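Local coordinates for protein citrate synthase (Metallosphaera sedula, PDB 6ABX) that probably catalyses the condensation of oxaloacetate with acetyl-CoA and water to give citrate and CoA in the tricarboxylic acid cycle, at residues A[180-192]-A[201-214]. Numbering follows the deposited sequence.
Sequences EMNASTMACLVVA and SVVAGISALKGPLH
Ser184 OG is gripped by the ring nitrogen His214 NE2 at 2.9 Å, by Asn182 OD1, to which it donates, and by Trp336 of helix 324-343. With chi1 at 63°, OG sits between its own backbone N and carbonyl carbon, from where it reaches both Asn182 OD1 and His214 NE2. Ser184 N also approaches NE2, at 3.2 Å; Ser184 thus meets it through both hydroxyl and amide, each tilted from the ring plane. Leu209 CD1 packs against one ring face; over the other lies a water that bridges Ala183 N and His214 O. Asn182, which binds oxaloacetate and lies beside the bound citrate, is the N-cap of helix 183-192: its OD1 also accepts from Thr185 N (3.1 Å) and Thr185 OG1, which fixes the amide beside Arg332.

Beyond this polar end, helices 183-192 and 201-209 run roughly antiparallel (149°), with axes 7.4 Å apart at closest approach. Val203 meets Val203 of the second subunit, consistent with the eight-helix sandwich, four antiparallel pairs, of citrate synthase dimers. Small residues permit the closeness. Ala187 CB rests between Ala204 and Ala208, and Ala208 CB sits 3.7 Å from Ser184 CA. Cys188 SG lies 3.5 Å from Gly205 CA, sulfur directly against the glycine backbone. Val191 straddles the far end, CG2 meeting Ala204 CB at 3.6 Å while CG1 lies against Ser201.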
# COMPACT_ATOMS: atom_id res chain seq x y z
N GLU A 180 12.39 9.97 -7.44
CA GLU A 180 12.87 8.68 -7.97
C GLU A 180 12.34 7.59 -6.99
O GLU A 180 11.14 7.54 -6.59
CB GLU A 180 14.39 8.87 -8.23
CG GLU A 180 14.96 8.17 -9.49
CD GLU A 180 16.43 8.32 -9.92
OE1 GLU A 180 17.14 9.23 -9.41
OE2 GLU A 180 16.91 7.54 -10.84
N MET A 181 13.19 6.70 -6.50
CA MET A 181 12.74 5.44 -5.98
C MET A 181 12.65 5.22 -4.43
O MET A 181 12.98 4.20 -3.89
CB MET A 181 13.75 4.41 -6.45
CG MET A 181 13.23 3.13 -6.24
SD MET A 181 11.46 3.06 -6.46
CE MET A 181 11.27 3.47 -8.22
N ASN A 182 11.99 6.05 -3.71
CA ASN A 182 12.01 5.91 -2.29
C ASN A 182 11.03 4.78 -1.89
O ASN A 182 10.31 4.22 -2.75
CB ASN A 182 11.59 7.28 -1.76
CG ASN A 182 10.49 7.89 -2.59
OD1 ASN A 182 9.33 7.49 -2.51
ND2 ASN A 182 10.84 8.83 -3.47
N ALA A 183 10.91 4.54 -0.60
CA ALA A 183 10.04 3.46 -0.08
C ALA A 183 8.59 3.63 -0.51
O ALA A 183 7.92 2.65 -0.77
CB ALA A 183 10.12 3.42 1.42
N SER A 184 8.03 4.85 -0.50
CA SER A 184 6.64 5.05 -0.88
C SER A 184 6.43 4.78 -2.38
O SER A 184 5.42 4.15 -2.74
CB SER A 184 6.07 6.39 -0.45
OG SER A 184 6.75 7.49 -1.06
N THR A 185 7.33 5.27 -3.23
CA THR A 185 7.22 4.97 -4.65
C THR A 185 7.33 3.45 -4.86
O THR A 185 6.54 2.92 -5.66
CB THR A 185 8.27 5.76 -5.44
OG1 THR A 185 8.04 7.14 -5.17
CG2 THR A 185 8.26 5.43 -6.91
N MET A 186 8.20 2.78 -4.12
CA MET A 186 8.31 1.33 -4.23
C MET A 186 6.97 0.66 -3.83
O MET A 186 6.52 -0.29 -4.45
CB MET A 186 9.48 0.78 -3.41
CG MET A 186 9.65 -0.73 -3.43
SD MET A 186 9.96 -1.26 -5.10
CE MET A 186 10.35 -2.99 -4.79
N ALA A 187 6.32 1.12 -2.77
CA ALA A 187 5.03 0.52 -2.36
C ALA A 187 4.01 0.63 -3.48
O ALA A 187 3.30 -0.32 -3.80
CB ALA A 187 4.53 1.18 -1.10
N CYS A 188 3.98 1.81 -4.13
CA CYS A 188 3.05 2.07 -5.21
C CYS A 188 3.34 1.06 -6.33
O CYS A 188 2.39 0.57 -6.94
CB CYS A 188 3.19 3.45 -5.81
SG CYS A 188 2.68 4.77 -4.66
N LEU A 189 4.62 0.85 -6.62
CA LEU A 189 5.03 0.00 -7.76
C LEU A 189 4.75 -1.47 -7.46
O LEU A 189 4.31 -2.16 -8.36
CB LEU A 189 6.49 0.22 -8.10
CG LEU A 189 6.81 1.52 -8.80
CD1 LEU A 189 8.31 1.78 -8.77
CD2 LEU A 189 6.35 1.46 -10.26
N VAL A 190 4.96 -1.92 -6.21
CA VAL A 190 4.65 -3.33 -5.89
C VAL A 190 3.18 -3.59 -6.16
O VAL A 190 2.81 -4.58 -6.82
CB VAL A 190 5.03 -3.69 -4.46
CG1 VAL A 190 4.57 -5.10 -4.13
CG2 VAL A 190 6.54 -3.60 -4.30
N VAL A 191 2.32 -2.69 -5.69
CA VAL A 191 0.87 -2.84 -5.89
C VAL A 191 0.54 -2.79 -7.38
O VAL A 191 -0.25 -3.60 -7.88
CB VAL A 191 0.12 -1.75 -5.11
CG1 VAL A 191 -1.34 -1.65 -5.47
CG2 VAL A 191 0.27 -1.99 -3.61
N ALA A 192 1.12 -1.83 -8.12
CA ALA A 192 0.77 -1.68 -9.55
C ALA A 192 1.18 -2.91 -10.35
O ALA A 192 0.55 -3.24 -11.35
CB ALA A 192 1.50 -0.50 -10.11
N SER A 201 -2.69 1.68 -5.62
CA SER A 201 -1.23 2.06 -5.59
C SER A 201 -0.99 3.24 -4.66
O SER A 201 -0.07 3.20 -3.80
CB SER A 201 -0.67 2.37 -6.96
OG SER A 201 -0.66 1.20 -7.71
N VAL A 202 -1.75 4.31 -4.86
CA VAL A 202 -1.59 5.52 -4.11
C VAL A 202 -1.90 5.28 -2.63
O VAL A 202 -1.19 5.82 -1.78
CB VAL A 202 -2.38 6.70 -4.69
CG1 VAL A 202 -2.44 7.92 -3.74
CG2 VAL A 202 -1.81 7.11 -6.04
N VAL A 203 -2.93 4.50 -2.31
CA VAL A 203 -3.20 4.13 -0.93
C VAL A 203 -1.97 3.46 -0.30
O VAL A 203 -1.61 3.82 0.86
CB VAL A 203 -4.48 3.25 -0.81
CG1 VAL A 203 -4.62 2.64 0.56
CG2 VAL A 203 -5.72 4.04 -1.20
N ALA A 204 -1.29 2.57 -1.02
CA ALA A 204 -0.09 1.98 -0.48
C ALA A 204 1.03 3.01 -0.33
O ALA A 204 1.74 2.97 0.66
CB ALA A 204 0.36 0.83 -1.33
N GLY A 205 1.17 3.94 -1.30
CA GLY A 205 2.12 5.05 -1.17
C GLY A 205 1.94 5.85 0.13
O GLY A 205 2.88 6.07 0.89
N ILE A 206 0.70 6.21 0.41
CA ILE A 206 0.34 6.97 1.62
C ILE A 206 0.66 6.17 2.88
O ILE A 206 1.25 6.69 3.87
CB ILE A 206 -1.13 7.38 1.58
CG1 ILE A 206 -1.39 8.35 0.43
CG2 ILE A 206 -1.53 7.95 2.94
CD1 ILE A 206 -2.86 8.55 0.13
N SER A 207 0.32 4.88 2.83
CA SER A 207 0.58 3.96 3.95
C SER A 207 2.09 3.94 4.29
O SER A 207 2.46 3.98 5.45
CB SER A 207 0.04 2.58 3.63
OG SER A 207 -1.37 2.62 3.48
N ALA A 208 2.97 3.89 3.27
CA ALA A 208 4.44 3.89 3.45
C ALA A 208 4.95 5.26 3.93
O ALA A 208 5.79 5.37 4.81
CB ALA A 208 5.13 3.50 2.16
N LEU A 209 4.46 6.31 3.28
CA LEU A 209 4.91 7.68 3.55
C LEU A 209 4.62 8.09 4.99
O LEU A 209 5.36 8.88 5.53
CB LEU A 209 4.24 8.64 2.57
CG LEU A 209 4.78 10.06 2.57
CD1 LEU A 209 6.24 10.09 2.20
CD2 LEU A 209 3.94 10.98 1.68
N LYS A 210 3.61 7.48 5.62
CA LYS A 210 3.29 7.78 7.05
C LYS A 210 4.48 7.46 7.97
O LYS A 210 4.62 8.05 9.05
CB LYS A 210 2.06 6.97 7.46
CG LYS A 210 1.63 7.23 8.89
CD LYS A 210 0.50 6.38 9.37
CE LYS A 210 0.37 6.45 10.89
NZ LYS A 210 -0.76 5.63 11.40
N GLY A 211 5.22 6.40 7.66
CA GLY A 211 6.18 5.88 8.57
C GLY A 211 7.33 6.85 8.80
O GLY A 211 7.85 7.43 7.85
N PRO A 212 7.79 7.03 10.06
CA PRO A 212 8.81 8.05 10.34
C PRO A 212 10.17 7.79 9.71
O PRO A 212 10.94 8.74 9.63
CB PRO A 212 8.89 8.09 11.86
CG PRO A 212 8.43 6.71 12.27
CD PRO A 212 7.35 6.32 11.26
N LEU A 213 10.48 6.55 9.28
CA LEU A 213 11.75 6.24 8.68
C LEU A 213 11.75 6.47 7.16
O LEU A 213 12.80 6.38 6.52
CB LEU A 213 12.10 4.78 9.04
CG LEU A 213 13.55 4.36 8.79
CD1 LEU A 213 14.52 5.22 9.62
CD2 LEU A 213 13.73 2.88 9.10
N HIS A 214 10.60 6.80 6.56
CA HIS A 214 10.54 7.01 5.11
C HIS A 214 11.61 8.04 4.72
O HIS A 214 12.31 7.90 3.70
CB HIS A 214 9.15 7.50 4.69
CG HIS A 214 9.04 7.69 3.23
ND1 HIS A 214 9.58 8.80 2.59
CD2 HIS A 214 8.47 6.94 2.27
CE1 HIS A 214 9.35 8.69 1.29
NE2 HIS A 214 8.66 7.57 1.07
O HOH W 1 12.34 6.35 1.31